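Local coordinates for BH2621 protein (PDB 2QML) that is of unknown function but probably acts as a GNAT-family N-acyltransferase, perhaps moving fatty acyl groups onto a lysine amine in siderophore biosynthesis, at residues Asp6-Phe11 with Leu128-Gln133; Gln106-Leu111 with Ile143-Asp148; Leu122-Leu127 with Ile155-Lys160. All coordinates share one frame; numbering follows the deposited sequence.

In the fold
Helix 123-135 takes part in contacts 1 and 3 and connects the two strands of contact 2. Its later turns meet the N-terminal segment 6-11 in contact 1, and its first turns meet helix 152-160 in contact 3. In contact 2 these parallel strands, 106-112 and 142-145, lie side by side in the mixed sheet. Along the chain the segments alternate rather than nest, and the contact centres lie 11 to 15 Å apart. Contacts 1 and 2 touch through Ile130 and Ile108, and contacts 2 and 3 through Leu110 and Leu127. Together they surround the beta-alpha-beta unit of the GNAT fold: contact 2 joins its strands, while contacts 1 and 3 pack other elements on its helix.

Contact 1: residues Asp6-Phe11 with Leu128-Gln133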
loop_
_atom_site.group_PDB
_atom_site.type_symbol
_atom_site.label_atom_id
_atom_site.label_comp_id
_atom_site.label_asym_id
_atom_site.label_seq_id
_atom_site.Cartn_x
_atom_site.Cartn_y
_atom_site.Cartn_z
ATOM N N ASP A 6 6.635 -15.130 7.491
ATOM C CA ASP A 6 5.844 -14.847 6.265
ATOM C C ASP A 6 5.758 -13.347 5.988
ATOM O O ASP A 6 5.047 -12.948 5.050
ATOM C CB ASP A 6 4.409 -15.378 6.407
ATOM N N LYS A 7 6.468 -12.530 6.777
ATOM C CA LYS A 7 6.335 -11.062 6.695
ATOM C C LYS A 7 7.148 -10.448 5.591
ATOM O O LYS A 7 8.204 -10.942 5.237
ATOM C CB LYS A 7 6.746 -10.400 8.011
ATOM C CG LYS A 7 5.984 -10.878 9.251
ATOM C CD LYS A 7 4.659 -10.160 9.521
ATOM C CE LYS A 7 3.826 -10.869 10.606
ATOM N NZ LYS A 7 2.982 -9.962 11.470
ATOM N N LEU A 8 6.654 -9.354 5.043
ATOM C CA LEU A 8 7.366 -8.644 4.015
ATOM C C LEU A 8 8.599 -8.022 4.645
ATOM O O LEU A 8 8.510 -7.318 5.638
ATOM C CB LEU A 8 6.471 -7.573 3.408
ATOM C CG LEU A 8 7.056 -6.750 2.234
ATOM C CD1 LEU A 8 7.431 -7.691 1.020
ATOM C CD2 LEU A 8 6.147 -5.653 1.736
ATOM N N ALA A 9 9.771 -8.278 4.094
ATOM C CA ALA A 9 10.988 -7.764 4.689
ATOM C C ALA A 9 11.219 -6.278 4.463
ATOM O O ALA A 9 10.881 -5.736 3.403
ATOM C CB ALA A 9 12.210 -8.517 4.107
ATOM N N PRO A 10 11.910 -5.636 5.413
ATOM C CA PRO A 10 12.333 -4.252 5.191
ATOM C C PRO A 10 13.351 -4.159 4.052
ATOM O O PRO A 10 14.067 -5.145 3.767
ATOM C CB PRO A 10 12.988 -3.861 6.529
ATOM C CG PRO A 10 13.514 -5.096 7.029
ATOM C CD PRO A 10 12.456 -6.133 6.684
ATOM N N PHE A 11 13.378 -2.994 3.411
ATOM C CA PHE A 11 14.265 -2.789 2.286
ATOM C C PHE A 11 14.581 -1.329 2.088
ATOM O O PHE A 11 13.886 -0.465 2.590
ATOM C CB PHE A 11 13.683 -3.416 1.001
ATOM C CG PHE A 11 12.383 -2.832 0.557
ATOM C CD1 PHE A 11 11.182 -3.325 1.023
ATOM C CD2 PHE A 11 12.368 -1.752 -0.324
ATOM C CE1 PHE A 11 9.948 -2.757 0.558
ATOM C CE2 PHE A 11 11.160 -1.200 -0.758
ATOM C CZ PHE A 11 9.997 -1.683 -0.321
ATOM N N LEU A 128 5.889 1.444 -6.644
ATOM C CA LEU A 128 6.610 0.541 -7.522
ATOM C C LEU A 128 7.624 -0.247 -6.725
ATOM O O LEU A 128 7.771 -1.450 -6.948
ATOM C CB LEU A 128 7.257 1.322 -8.651
ATOM C CG LEU A 128 6.312 1.915 -9.699
ATOM C CD1 LEU A 128 7.105 2.808 -10.613
ATOM C CD2 LEU A 128 5.600 0.890 -10.506
ATOM N N ALA A 129 8.308 0.401 -5.777
ATOM C CA ALA A 129 9.314 -0.309 -4.955
ATOM C C ALA A 129 8.725 -1.430 -4.089
ATOM O O ALA A 129 9.229 -2.572 -4.063
ATOM C CB ALA A 129 10.130 0.700 -4.073
ATOM N N ILE A 130 7.668 -1.125 -3.357
ATOM C CA ILE A 130 7.058 -2.119 -2.482
ATOM C C ILE A 130 6.399 -3.223 -3.309
ATOM O O ILE A 130 6.460 -4.385 -2.896
ATOM C CB ILE A 130 6.129 -1.475 -1.453
ATOM C CG1 ILE A 130 5.809 -2.491 -0.340
ATOM C CG2 ILE A 130 4.852 -0.872 -2.116
ATOM C CD1 ILE A 130 5.043 -1.967 0.888
HETATM N N MSE A 131 5.775 -2.887 -4.442
HETATM C CA MSE A 131 5.207 -3.924 -5.318
HETATM C C MSE A 131 6.290 -4.886 -5.793
HETATM O O MSE A 131 6.100 -6.099 -5.775
HETATM C CB MSE A 131 4.504 -3.325 -6.521
HETATM C CG MSE A 131 3.206 -2.648 -6.159
HETATM SE SE MSE A 131 2.402 -1.825 -7.729
HETATM C CE MSE A 131 1.938 -3.513 -8.638
ATOM N N GLN A 132 7.419 -4.341 -6.222
ATOM C CA GLN A 132 8.521 -5.153 -6.674
ATOM C C GLN A 132 8.956 -6.133 -5.573
ATOM O O GLN A 132 9.137 -7.325 -5.834
ATOM C CB GLN A 132 9.687 -4.253 -7.145
ATOM C CG GLN A 132 10.834 -5.002 -7.789
ATOM C CD GLN A 132 10.410 -5.752 -9.036
ATOM O OE1 GLN A 132 9.665 -6.758 -8.996
ATOM N NE2 GLN A 132 10.868 -5.252 -10.176
ATOM N N GLN A 133 9.061 -5.670 -4.341
ATOM C CA GLN A 133 9.517 -6.563 -3.269
ATOM C C GLN A 133 8.440 -7.598 -2.851
ATOM O O GLN A 133 8.743 -8.693 -2.419
ATOM C CB GLN A 133 10.052 -5.762 -2.069
ATOM C CG GLN A 133 11.121 -4.650 -2.392
ATOM C CD GLN A 133 12.025 -4.890 -3.660
ATOM O OE1 GLN A 133 12.608 -5.987 -3.895
ATOM N NE2 GLN A 133 12.147 -3.834 -4.437
#
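Phe11 lies against helix 123-135 with one face of its ring under Gln133 and its far corner at Ile130. CB points toward the helix, and CG takes the crowded position between backbone N and carbonyl carbon (chi1 62°). From CG onward the ring is covered: in the modelled conformer, one of two, Gln133 CG sits 3.5 Å from the Phe11 ring centroid and almost on its normal, a CH-pi contact. Phe11 CE2 comes within 4.0 Å of Ala129 CB. Phe11 CZ, the tip, reaches the helix backbone, 3.7 Å from Ile130 CA.

Beyond its CG the Gln133 chain bends, and in the same conformer Gln133 NE2 returns to Ala129 O in a weak hydrogen bond of 3.2 Å. Leu8 adds a second apolar patch: its CD2 packs 3.8 Å from Ile130 CG1, while CD1 lies 3.8 Å from Gln133 O. The Leu8 backbone also hydrogen-bonds to Thr71 through its N and to His26 through its O, and the Phe11 ring also stacks on Phe24. In this way the segment entering outermost strand 11-15 closes over the helix that packs on the sheet of this GNAT fold.

Contact 2: residues Gln106-Leu111 with Ile143-Asp148; sequences QGIHLL and IVAEPD. With GOL (glycerol), chain F.
Gln106 and Gly107 pair with Ile143 and Val144 as neighbouring parallel strands, the two strands of a right-handed beta-alpha-beta crossover through helix 123-135. The strands then part, as the central parallel strands of GNAT folds do; their short axes diverge by 38°. At the closed end the backbones are stitched together. Val144 N donates to Gln106 O at 2.8 Å, and Ile108 N to Val144 O at 3.2 Å. CA-H...O contacts from Ile143 to Gln106 O and from Gly107 to Val144 O fill in between these bonds. Gly107 CA also lies near Val144 CG2, and Gln106 sends its amide out of the pair to Thr140 and Lys134.

One residue on, the ladder fails: the CA atoms of Ile108 and Ala145 are 5.7 Å apart, and their side chains meet loosely, CG2 to CB. A water takes over, donating to Ile108 O and to Glu146 OE1, each at 2.7 Å. Farther along, the gap holds a glycerol, probably from the crystallisation liquor. In GNAT enzymes the parted strands receive the pantetheine arm of the acyl donor, so the glycerol probably marks that region. Its O2 accepts from Leu110 N at 2.9 Å, and its O1 accepts a nearly straight bond from His109 ND1 at 3.0 Å, arriving at the edge of the ring. Glu146 CG lies between backbone N and carbonyl carbon (chi1 39°); a further bend at chi2 brings the carboxylate beside the His109 ring. OE2 is also salt-bridged to Lys174, and Tyr88 stacks on the His109 ring. The imidazole and carboxylate planes stand 76° apart, with His109 CE1 only 3.3 Å from Glu146 OE2.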
loop_
_atom_site.group_PDB
_atom_site.type_symbol
_atom_site.label_atom_id
_atom_site.label_comp_id
_atom_site.label_asym_id
_atom_site.label_seq_id
_atom_site.Cartn_x
_atom_site.Cartn_y
_atom_site.Cartn_z
ATOM N N GLN A 106 -1.558 -11.518 -3.260
ATOM C CA GLN A 106 -1.315 -10.566 -2.220
ATOM C C GLN A 106 -2.131 -9.301 -2.496
ATOM O O GLN A 106 -2.633 -9.073 -3.606
ATOM C CB GLN A 106 0.188 -10.214 -2.116
ATOM C CG GLN A 106 1.112 -11.378 -1.773
ATOM C CD GLN A 106 2.521 -10.898 -1.716
ATOM O OE1 GLN A 106 2.762 -9.822 -1.231
ATOM N NE2 GLN A 106 3.458 -11.684 -2.184
ATOM N N GLY A 107 -2.247 -8.491 -1.459
ATOM C CA GLY A 107 -2.885 -7.193 -1.521
ATOM C C GLY A 107 -2.102 -6.098 -0.857
ATOM O O GLY A 107 -1.110 -6.360 -0.168
ATOM N N ILE A 108 -2.518 -4.858 -1.111
ATOM C CA ILE A 108 -1.843 -3.697 -0.579
ATOM C C ILE A 108 -2.812 -2.601 -0.171
ATOM O O ILE A 108 -3.821 -2.337 -0.870
ATOM C CB ILE A 108 -0.794 -3.143 -1.573
ATOM C CG1 ILE A 108 0.144 -2.117 -0.868
ATOM C CG2 ILE A 108 -1.444 -2.623 -2.892
ATOM C CD1 ILE A 108 1.060 -2.748 0.221
ATOM N N HIS A 109 -2.585 -2.053 1.012
ATOM C CA HIS A 109 -3.259 -0.849 1.468
ATOM C C HIS A 109 -2.167 0.193 1.677
ATOM O O HIS A 109 -1.048 -0.167 2.084
ATOM C CB HIS A 109 -4.041 -1.005 2.755
ATOM C CG HIS A 109 -5.095 -2.065 2.725
ATOM N ND1 HIS A 109 -6.227 -1.957 1.929
ATOM C CD2 HIS A 109 -5.281 -3.141 3.505
ATOM C CE1 HIS A 109 -7.018 -2.992 2.175
ATOM N NE2 HIS A 109 -6.436 -3.761 3.070
ATOM N N LEU A 110 -2.457 1.468 1.428
ATOM C CA LEU A 110 -1.438 2.515 1.584
ATOM C C LEU A 110 -2.011 3.887 1.827
ATOM O O LEU A 110 -3.184 4.149 1.555
ATOM C CB LEU A 110 -0.570 2.563 0.313
ATOM C CG LEU A 110 -1.217 3.016 -1.008
ATOM C CD1 LEU A 110 -1.138 4.569 -1.165
ATOM C CD2 LEU A 110 -0.653 2.364 -2.263
ATOM N N LEU A 111 -1.175 4.765 2.366
ATOM C CA LEU A 111 -1.480 6.181 2.534
ATOM C C LEU A 111 -0.179 6.962 2.625
ATOM O O LEU A 111 0.835 6.412 3.122
ATOM C CB LEU A 111 -2.333 6.419 3.788
ATOM C CG LEU A 111 -1.727 6.220 5.182
ATOM C CD1 LEU A 111 -0.957 7.453 5.756
ATOM C CD2 LEU A 111 -2.818 5.822 6.169
ATOM N N ILE A 143 -1.117 -9.159 -7.555
ATOM C CA ILE A 143 -1.334 -8.297 -6.405
ATOM C C ILE A 143 -2.626 -7.508 -6.671
ATOM O O ILE A 143 -2.831 -7.021 -7.755
ATOM C CB ILE A 143 -0.167 -7.334 -6.116
ATOM C CG1 ILE A 143 1.124 -8.111 -5.770
ATOM C CG2 ILE A 143 -0.511 -6.398 -4.951
ATOM C CD1 ILE A 143 2.382 -7.272 -5.684
ATOM N N VAL A 144 -3.487 -7.424 -5.661
ATOM C CA VAL A 144 -4.756 -6.736 -5.757
ATOM C C VAL A 144 -4.792 -5.511 -4.847
ATOM O O VAL A 144 -4.047 -5.366 -3.868
ATOM C CB VAL A 144 -5.962 -7.664 -5.442
ATOM C CG1 VAL A 144 -5.933 -8.926 -6.318
ATOM C CG2 VAL A 144 -6.056 -7.983 -3.917
ATOM N N ALA A 145 -5.683 -4.609 -5.213
ATOM C CA ALA A 145 -5.963 -3.376 -4.474
ATOM C C ALA A 145 -7.482 -3.140 -4.609
ATOM O O ALA A 145 -8.119 -3.572 -5.602
ATOM C CB ALA A 145 -5.200 -2.244 -5.036
ATOM N N GLU A 146 -8.059 -2.519 -3.574
ATOM C CA GLU A 146 -9.489 -2.176 -3.554
ATOM C C GLU A 146 -9.695 -0.752 -3.029
ATOM O O GLU A 146 -10.408 -0.575 -2.044
ATOM C CB GLU A 146 -10.305 -3.258 -2.794
ATOM C CG GLU A 146 -9.648 -3.860 -1.533
ATOM C CD GLU A 146 -9.173 -2.784 -0.565
ATOM O OE1 GLU A 146 -8.100 -2.205 -0.866
ATOM O OE2 GLU A 146 -9.854 -2.480 0.468
ATOM N N PRO A 147 -9.142 0.254 -3.752
ATOM C CA PRO A 147 -9.353 1.624 -3.369
ATOM C C PRO A 147 -10.854 1.941 -3.304
ATOM O O PRO A 147 -11.624 1.367 -4.097
ATOM C CB PRO A 147 -8.719 2.415 -4.528
ATOM C CG PRO A 147 -8.694 1.430 -5.727
ATOM C CD PRO A 147 -8.410 0.126 -5.042
ATOM N N ASP A 148 -11.263 2.819 -2.397
ATOM C CA ASP A 148 -12.594 3.369 -2.423
ATOM C C ASP A 148 -12.906 3.814 -3.853
ATOM O O ASP A 148 -12.071 4.492 -4.498
ATOM C CB ASP A 148 -12.684 4.535 -1.452
ATOM C CG ASP A 148 -14.078 5.026 -1.262
ATOM O OD1 ASP A 148 -14.689 5.591 -2.204
ATOM O OD2 ASP A 148 -14.565 4.903 -0.148
HETATM C C1 GOL F . -6.390 0.530 -1.053
HETATM O O1 GOL F . -7.310 0.034 -0.088
HETATM C C2 GOL F . -6.026 1.878 -0.464
HETATM O O2 GOL F . -5.227 1.688 0.677
HETATM C C3 GOL F . -5.290 2.845 -1.386
HETATM O O3 GOL F . -6.089 3.346 -2.451
HETATM O O HOH W 1 -5.993 -3.853 -1.130
#

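Contact 3: residues Leu122-Leu127 with Ile155-Lys160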
loop_
_atom_site.group_PDB
_atom_site.type_symbol
_atom_site.label_atom_id
_atom_site.label_comp_id
_atom_site.label_asym_id
_atom_site.label_seq_id
_atom_site.Cartn_x
_atom_site.Cartn_y
_atom_site.Cartn_z
ATOM N N LEU A 122 5.378 11.430 -5.696
ATOM C CA LEU A 122 6.176 10.503 -4.885
ATOM C C LEU A 122 5.488 9.184 -4.646
ATOM O O LEU A 122 6.175 8.202 -4.350
ATOM C CB LEU A 122 6.623 11.171 -3.564
ATOM C CG LEU A 122 7.588 12.348 -3.756
ATOM C CD1 LEU A 122 7.617 13.196 -2.478
ATOM C CD2 LEU A 122 8.982 11.864 -4.188
ATOM N N ILE A 123 4.162 9.097 -4.763
ATOM C CA ILE A 123 3.537 7.779 -4.630
ATOM C C ILE A 123 4.050 6.761 -5.647
ATOM O O ILE A 123 4.132 5.576 -5.317
ATOM C CB ILE A 123 1.982 7.904 -4.744
ATOM C CG1 ILE A 123 1.259 6.610 -4.369
ATOM C CG2 ILE A 123 1.588 8.320 -6.171
ATOM C CD1 ILE A 123 1.608 6.047 -3.031
ATOM N N TYR A 124 4.388 7.174 -6.864
ATOM C CA TYR A 124 4.832 6.208 -7.888
ATOM C C TYR A 124 6.093 5.447 -7.548
ATOM O O TYR A 124 6.057 4.215 -7.503
ATOM C CB TYR A 124 4.994 6.911 -9.236
ATOM C CG TYR A 124 3.701 7.311 -9.823
ATOM C CD1 TYR A 124 2.883 6.361 -10.418
ATOM C CD2 TYR A 124 3.273 8.631 -9.773
ATOM C CE1 TYR A 124 1.675 6.714 -10.946
ATOM C CE2 TYR A 124 2.056 8.995 -10.326
ATOM C CZ TYR A 124 1.272 8.015 -10.904
ATOM O OH TYR A 124 0.052 8.363 -11.462
ATOM N N PRO A 125 7.212 6.132 -7.272
ATOM C CA PRO A 125 8.414 5.342 -6.927
ATOM C C PRO A 125 8.238 4.470 -5.669
ATOM O O PRO A 125 8.795 3.365 -5.583
ATOM C CB PRO A 125 9.505 6.423 -6.737
ATOM C CG PRO A 125 8.767 7.697 -6.470
ATOM C CD PRO A 125 7.521 7.573 -7.323
ATOM N N LEU A 126 7.479 4.960 -4.696
ATOM C CA LEU A 126 7.237 4.198 -3.473
ATOM C C LEU A 126 6.410 2.949 -3.740
ATOM O O LEU A 126 6.776 1.850 -3.323
ATOM C CB LEU A 126 6.537 5.043 -2.445
ATOM C CG LEU A 126 7.372 6.114 -1.765
ATOM C CD1 LEU A 126 6.457 7.175 -1.092
ATOM C CD2 LEU A 126 8.397 5.482 -0.783
ATOM N N LEU A 127 5.280 3.121 -4.415
ATOM C CA LEU A 127 4.431 1.994 -4.740
ATOM C C LEU A 127 5.155 0.983 -5.638
ATOM O O LEU A 127 5.046 -0.227 -5.386
ATOM C CB LEU A 127 3.128 2.489 -5.375
ATOM C CG LEU A 127 2.178 1.381 -5.787
ATOM C CD1 LEU A 127 1.652 0.524 -4.617
ATOM C CD2 LEU A 127 0.962 2.001 -6.647
ATOM N N ILE A 155 -7.024 5.358 -7.972
ATOM C CA ILE A 155 -7.392 4.460 -9.066
ATOM C C ILE A 155 -6.479 4.772 -10.266
ATOM O O ILE A 155 -5.949 3.865 -10.920
ATOM C CB ILE A 155 -8.876 4.594 -9.392
ATOM C CG1 ILE A 155 -9.708 4.044 -8.220
ATOM C CG2 ILE A 155 -9.223 3.903 -10.731
ATOM C CD1 ILE A 155 -11.227 4.363 -8.230
ATOM N N HIS A 156 -6.279 6.046 -10.563
ATOM C CA HIS A 156 -5.360 6.432 -11.653
ATOM C C HIS A 156 -3.919 5.944 -11.425
ATOM O O HIS A 156 -3.292 5.390 -12.331
ATOM C CB HIS A 156 -5.406 7.949 -11.823
ATOM C CG HIS A 156 -4.398 8.475 -12.797
ATOM N ND1 HIS A 156 -4.543 8.349 -14.161
ATOM C CD2 HIS A 156 -3.186 9.046 -12.598
ATOM C CE1 HIS A 156 -3.481 8.852 -14.760
ATOM N NE2 HIS A 156 -2.651 9.297 -13.839
ATOM N N VAL A 157 -3.400 6.172 -10.231
ATOM C CA VAL A 157 -2.047 5.770 -9.872
ATOM C C VAL A 157 -1.922 4.234 -10.057
ATOM O O VAL A 157 -0.977 3.735 -10.683
ATOM C CB VAL A 157 -1.710 6.181 -8.407
ATOM C CG1 VAL A 157 -0.434 5.459 -7.881
ATOM C CG2 VAL A 157 -1.560 7.688 -8.228
ATOM N N PHE A 158 -2.875 3.488 -9.500
ATOM C CA PHE A 158 -2.873 2.033 -9.630
ATOM C C PHE A 158 -2.880 1.637 -11.109
ATOM O O PHE A 158 -2.085 0.801 -11.532
ATOM C CB PHE A 158 -4.018 1.357 -8.864
ATOM C CG PHE A 158 -3.843 1.283 -7.366
ATOM C CD1 PHE A 158 -2.702 0.720 -6.827
ATOM C CD2 PHE A 158 -4.837 1.714 -6.475
ATOM C CE1 PHE A 158 -2.560 0.600 -5.455
ATOM C CE2 PHE A 158 -4.696 1.593 -5.110
ATOM C CZ PHE A 158 -3.551 1.072 -4.593
ATOM N N LYS A 159 -3.744 2.230 -11.928
ATOM C CA LYS A 159 -3.744 1.903 -13.356
ATOM C C LYS A 159 -2.378 2.153 -13.999
ATOM O O LYS A 159 -1.901 1.342 -14.787
ATOM C CB LYS A 159 -4.804 2.712 -14.099
ATOM C CG LYS A 159 -6.217 2.240 -13.871
ATOM C CD LYS A 159 -7.210 3.115 -14.643
ATOM C CE LYS A 159 -8.643 2.742 -14.278
ATOM N NZ LYS A 159 -9.624 3.703 -14.851
ATOM N N LYS A 160 -1.741 3.277 -13.655
ATOM C CA LYS A 160 -0.443 3.639 -14.213
ATOM C C LYS A 160 0.611 2.627 -13.823
ATOM O O LYS A 160 1.582 2.445 -14.565
ATOM C CB LYS A 160 -0.054 5.042 -13.767
ATOM C CG LYS A 160 -0.751 6.160 -14.567
ATOM C CD LYS A 160 0.152 6.867 -15.606
ATOM C CE LYS A 160 1.273 7.682 -14.867
ATOM N NZ LYS A 160 1.935 8.800 -15.618
#
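Val157 presents both of its methyl groups to Ile123, Tyr124 and Leu127, joining helix 123-135 to helix 152-160. Ile123 CG2 meets Val157 CG2 at 3.8 Å and also sits over one face of the Tyr124 ring, toward its rim. Val157 CG1 touches Leu127 CD2 at 3.9 Å and borders Ile123 and Tyr124 as well. Leu127 CG is anti to the backbone N (chi1 179°), and from there CD2 reaches the other helix. The same CD2 touches Phe158 CD1, the two side chains crossing at about a right angle.

Tyr124 has CG anti to its carbonyl carbon (chi1 -70°), and its phenol spans the gap. Tyr124 CE1 lies 3.7 Å from Lys160 CB, while the hydroxyl ends among three residues. Tyr124 OH is 3.5 Å from His156 CD2 and also touches Val157 CG2 and Lys160 CE. The lysine chain bends at chi2 and again at chi3, which folds its CE back beside the phenol; Lys160 CG meanwhile lies over one face of the His156 ring, toward its rim. These are van der Waals contacts on the more exposed side, outside the buried Val157 and Leu127.

The axes of segments 123-127 and 155-160 approach to 10.6 Å and cross at -53°, two helices of the GNAT alpha/beta fold side by side on one face of the central sheet. Beneath them, Leu110 of strand 106-112 is touched by Ile123, Leu127 and Phe158 alike, with Trp85 of strand 80-89 under the first helix and Met179 of strand 175-182 under the second.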